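Local coordinates for squalene synthase HpnC (Alicyclobacillus acidocaldarius subsp. acidocaldarius, PDB 4HD1), which probably condenses isoprenoid diphosphates, as a transferase of the squalene/phytoene synthase type, at residues T161-A164 / L165-N169; Y245-G248 / G249-I252. All coordinates share one frame; numbering follows the deposited sequence.

Contact 1 (T161-A164 / L165-N169)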
loop_
_atom_site.group_PDB
_atom_site.type_symbol
_atom_site.label_atom_id
_atom_site.label_comp_id
_atom_site.label_asym_id
_atom_site.label_seq_id
_atom_site.Cartn_x
_atom_site.Cartn_y
_atom_site.Cartn_z
ATOM N N THR A 161 9.488 -4.015 -3.785
ATOM C CA THR A 161 8.338 -4.914 -3.886
ATOM C C THR A 161 7.002 -4.182 -3.747
ATOM O O THR A 161 6.100 -4.357 -4.583
ATOM C CB THR A 161 8.418 -6.035 -2.838
ATOM O OG1 THR A 161 9.649 -6.735 -3.008
ATOM C CG2 THR A 161 7.261 -7.017 -3.000
ATOM N N CYS A 162 6.873 -3.378 -2.692
ATOM C CA CYS A 162 5.656 -2.597 -2.481
ATOM C C CYS A 162 5.340 -1.705 -3.702
ATOM O O CYS A 162 4.206 -1.685 -4.180
ATOM C CB CYS A 162 5.730 -1.813 -1.167
ATOM S SG CYS A 162 5.454 -2.847 0.294
ATOM N N THR A 163 6.352 -1.019 -4.235
ATOM C CA THR A 163 6.193 -0.207 -5.453
ATOM C C THR A 163 5.825 -1.051 -6.683
ATOM O O THR A 163 4.923 -0.676 -7.450
ATOM C CB THR A 163 7.457 0.626 -5.741
ATOM O OG1 THR A 163 7.615 1.604 -4.707
ATOM C CG2 THR A 163 7.375 1.325 -7.096
ATOM N N ALA A 164 6.511 -2.180 -6.865
ATOM C CA ALA A 164 6.199 -3.087 -7.964
ATOM C C ALA A 164 4.725 -3.466 -7.922
ATOM O O ALA A 164 4.045 -3.465 -8.946
ATOM C CB ALA A 164 7.071 -4.336 -7.905
ATOM N N LEU A 165 4.239 -3.766 -6.721
ATOM C CA LEU A 165 2.870 -4.219 -6.526
ATOM C C LEU A 165 1.846 -3.135 -6.880
ATOM O O LEU A 165 0.846 -3.410 -7.565
ATOM C CB LEU A 165 2.692 -4.699 -5.084
ATOM C CG LEU A 165 1.618 -5.726 -4.720
ATOM C CD1 LEU A 165 1.466 -6.841 -5.743
ATOM C CD2 LEU A 165 1.959 -6.303 -3.357
ATOM N N GLN A 166 2.102 -1.905 -6.436
ATOM C CA GLN A 166 1.218 -0.804 -6.762
ATOM C C GLN A 166 1.190 -0.524 -8.265
ATOM O O GLN A 166 0.121 -0.269 -8.830
ATOM C CB GLN A 166 1.561 0.466 -5.986
ATOM C CG GLN A 166 0.518 1.551 -6.230
ATOM C CD GLN A 166 0.551 2.682 -5.233
ATOM O OE1 GLN A 166 0.374 2.472 -4.040
ATOM N NE2 GLN A 166 0.740 3.904 -5.727
ATOM N N VAL A 167 2.346 -0.578 -8.919
ATOM C CA VAL A 167 2.372 -0.365 -10.366
ATOM C C VAL A 167 1.576 -1.457 -11.084
ATOM O O VAL A 167 0.697 -1.154 -11.885
ATOM C CB VAL A 167 3.799 -0.226 -10.931
ATOM C CG1 VAL A 167 3.766 -0.181 -12.450
ATOM C CG2 VAL A 167 4.457 1.037 -10.392
ATOM N N ALA A 168 1.861 -2.719 -10.770
ATOM C CA ALA A 168 1.104 -3.845 -11.333
ATOM C C ALA A 168 -0.405 -3.626 -11.213
ATOM O O ALA A 168 -1.146 -3.825 -12.182
ATOM C CB ALA A 168 1.507 -5.160 -10.668
ATOM N N ASN A 169 -0.845 -3.209 -10.025
ATOM C CA ASN A 169 -2.254 -2.908 -9.774
ATOM C C ASN A 169 -2.788 -1.715 -10.559
ATOM O O ASN A 169 -3.897 -1.777 -11.085
ATOM C CB ASN A 169 -2.520 -2.738 -8.282
ATOM C CG ASN A 169 -2.609 -4.059 -7.568
ATOM O OD1 ASN A 169 -3.521 -4.843 -7.814
ATOM N ND2 ASN A 169 -1.652 -4.326 -6.695
#
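Val167 sits one helical turn beyond Thr163, and its CG2 lies 3.4 Å from Thr163 O, the same carbonyl oxygen that receives Val167 N at 3.0 Å. CG1 is anti to the backbone N (chi1 173°), which leaves CG2 beside that N and brings it back over the preceding turn; the two methyls Thr163 CG2 and Val167 CG2 approach to 4.4 Å. Leu165 rests its CB 3.5 Å from Thr161 O, while Leu165 N bonds to that oxygen at 2.9 Å. Gln166 N bonds to Cys162 O, and Ala168 N closes the series on Ala164 O with an almost straight N-H...O angle of 174°. One turn on, Asn169 ND2 makes a weak bond back to Leu165 O. Beyond the helix, Thr163 OG1 bonds to Asp137 and Gln166 NE2 to Ser135, while Ala164 and Leu165 pack on Phe224 of helix 207-227. The chemistry is therefore divided: main-chain i to i+4 bonds satisfy the carbonyls of 161-164 in this largely buried part of helix 152-172, and the polar ends of Gln166 and Thr163 tie it to the end of helix 125-135 and the start of helix 137-146.

Contact 2 (Y245-G248 / G249-I252)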
loop_
_atom_site.group_PDB
_atom_site.type_symbol
_atom_site.label_atom_id
_atom_site.label_comp_id
_atom_site.label_asym_id
_atom_site.label_seq_id
_atom_site.Cartn_x
_atom_site.Cartn_y
_atom_site.Cartn_z
ATOM N N TYR A 245 3.013 -12.273 -1.831
ATOM C CA TYR A 245 2.732 -10.961 -2.426
ATOM C C TYR A 245 3.401 -10.866 -3.800
ATOM O O TYR A 245 2.773 -10.426 -4.769
ATOM C CB TYR A 245 3.215 -9.811 -1.537
ATOM C CG TYR A 245 2.591 -9.730 -0.153
ATOM C CD1 TYR A 245 1.303 -10.221 0.100
ATOM C CD2 TYR A 245 3.285 -9.121 0.900
ATOM C CE1 TYR A 245 0.739 -10.127 1.368
ATOM C CE2 TYR A 245 2.732 -9.022 2.169
ATOM C CZ TYR A 245 1.459 -9.522 2.396
ATOM O OH TYR A 245 0.913 -9.422 3.656
ATOM N N ARG A 246 4.667 -11.291 -3.879
ATOM C CA ARG A 246 5.423 -11.266 -5.131
ATOM C C ARG A 246 4.735 -12.097 -6.210
ATOM O O ARG A 246 4.566 -11.633 -7.338
ATOM C CB ARG A 246 6.876 -11.725 -4.935
ATOM C CG ARG A 246 7.593 -12.043 -6.245
ATOM C CD ARG A 246 9.093 -12.292 -6.108
ATOM N NE ARG A 246 9.454 -13.435 -5.262
ATOM C CZ ARG A 246 9.454 -14.714 -5.641
ATOM N NH1 ARG A 246 9.084 -15.069 -6.866
ATOM N NH2 ARG A 246 9.817 -15.652 -4.776
ATOM N N LEU A 247 4.323 -13.314 -5.856
ATOM C CA LEU A 247 3.680 -14.210 -6.816
ATOM C C LEU A 247 2.412 -13.580 -7.371
ATOM O O LEU A 247 2.192 -13.594 -8.582
ATOM C CB LEU A 247 3.388 -15.582 -6.195
ATOM C CG LEU A 247 4.619 -16.436 -5.872
ATOM C CD1 LEU A 247 4.232 -17.676 -5.068
ATOM C CD2 LEU A 247 5.427 -16.806 -7.124
ATOM N N GLY A 248 1.605 -13.003 -6.481
ATOM C CA GLY A 248 0.369 -12.319 -6.862
ATOM C C GLY A 248 0.629 -11.183 -7.831
ATOM O O GLY A 248 -0.051 -11.058 -8.858
ATOM N N GLY A 249 1.628 -10.365 -7.507
ATOM C CA GLY A 249 2.033 -9.254 -8.361
ATOM C C GLY A 249 2.562 -9.707 -9.704
ATOM O O GLY A 249 2.241 -9.114 -10.730
ATOM N N GLU A 250 3.370 -10.765 -9.697
ATOM C CA GLU A 250 3.925 -11.317 -10.931
ATOM C C GLU A 250 2.819 -11.870 -11.816
ATOM O O GLU A 250 2.863 -11.718 -13.042
ATOM C CB GLU A 250 4.963 -12.403 -10.637
ATOM C CG GLU A 250 6.307 -11.869 -10.163
ATOM C CD GLU A 250 7.360 -12.956 -9.990
ATOM O OE1 GLU A 250 7.020 -14.087 -9.557
ATOM O OE2 GLU A 250 8.543 -12.674 -10.285
ATOM N N ALA A 251 1.822 -12.496 -11.193
ATOM C CA ALA A 251 0.688 -13.050 -11.929
ATOM C C ALA A 251 -0.166 -11.959 -12.564
ATOM O O ALA A 251 -0.774 -12.180 -13.611
ATOM C CB ALA A 251 -0.156 -13.941 -11.034
ATOM N N ILE A 252 -0.208 -10.784 -11.938
ATOM C CA ILE A 252 -0.926 -9.643 -12.522
ATOM C C ILE A 252 -0.220 -9.192 -13.800
ATOM O O ILE A 252 -0.869 -8.962 -14.826
ATOM C CB ILE A 252 -1.099 -8.475 -11.520
ATOM C CG1 ILE A 252 -2.117 -8.857 -10.436
ATOM C CG2 ILE A 252 -1.543 -7.198 -12.237
ATOM C CD1 ILE A 252 -2.188 -7.905 -9.255
#
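An i to i+4 salt bridge on helix 236-257 joins Arg246 to Glu250, with NH1 3.5 Å from OE1. The two side chains run alongside each other, pointing the same way. OE1 meets the guanidinium at its edge, near its plane, but the carboxylate is turned 84° to that plane, so the two groups do not pair flat through two parallel bonds. Arg246 bends at chi3 (62°), turning its head after an extended start, and its CG lies 3.9 Å from Glu250 CD. Underneath, Glu250 CG lies 3.3 Å from Arg246 O, and Glu250 N bonds to that oxygen at 2.8 Å. In this all-helical squalene/phytoene synthase-family chain the pair has further partners: Arg246 NE forms a salt bridge with Glu231, and Glu250 OE2 accepts a hydrogen bond from Gln221 of helix 207-227. Arg228 brings a like charge close to NH1, which the carboxylates would be expected to offset. Gly249 N bonds to Tyr245 O; the Tyr245 side chain hydrogen-bonds through OH to Val32 O. On the following turn Ile252 CG1 lies 3.4 Å from Gly248 O, which accepts Ile252 N at 3.1 Å with a more bent N-H...O angle of 141°.

How the contacts relate
Contact 1 lies on helix 152-172 and contact 2 on helix 236-257, in that order along the chain, with centres about 9 Å apart. The helices touch directly: Leu165 CD1 rests 3.6 Å from Gly249 CA, where the glycine has no side chain between them, and Ile252 CG2 comes within 3.4 Å of Ala168 O. Ile252 CD1 also meets Asn169 OD1 at 3.6 Å. Contact 1 is nearer the centre of the chain, about 8 Å away against 14 Å for contact 2. Helix 207-227 meets both, through Leu223 and Phe224 at contact 1 and Gln221 at contact 2, so helix 152-172 packs against two consecutive later helices within the all-helical squalene/phytoene synthase-type fold.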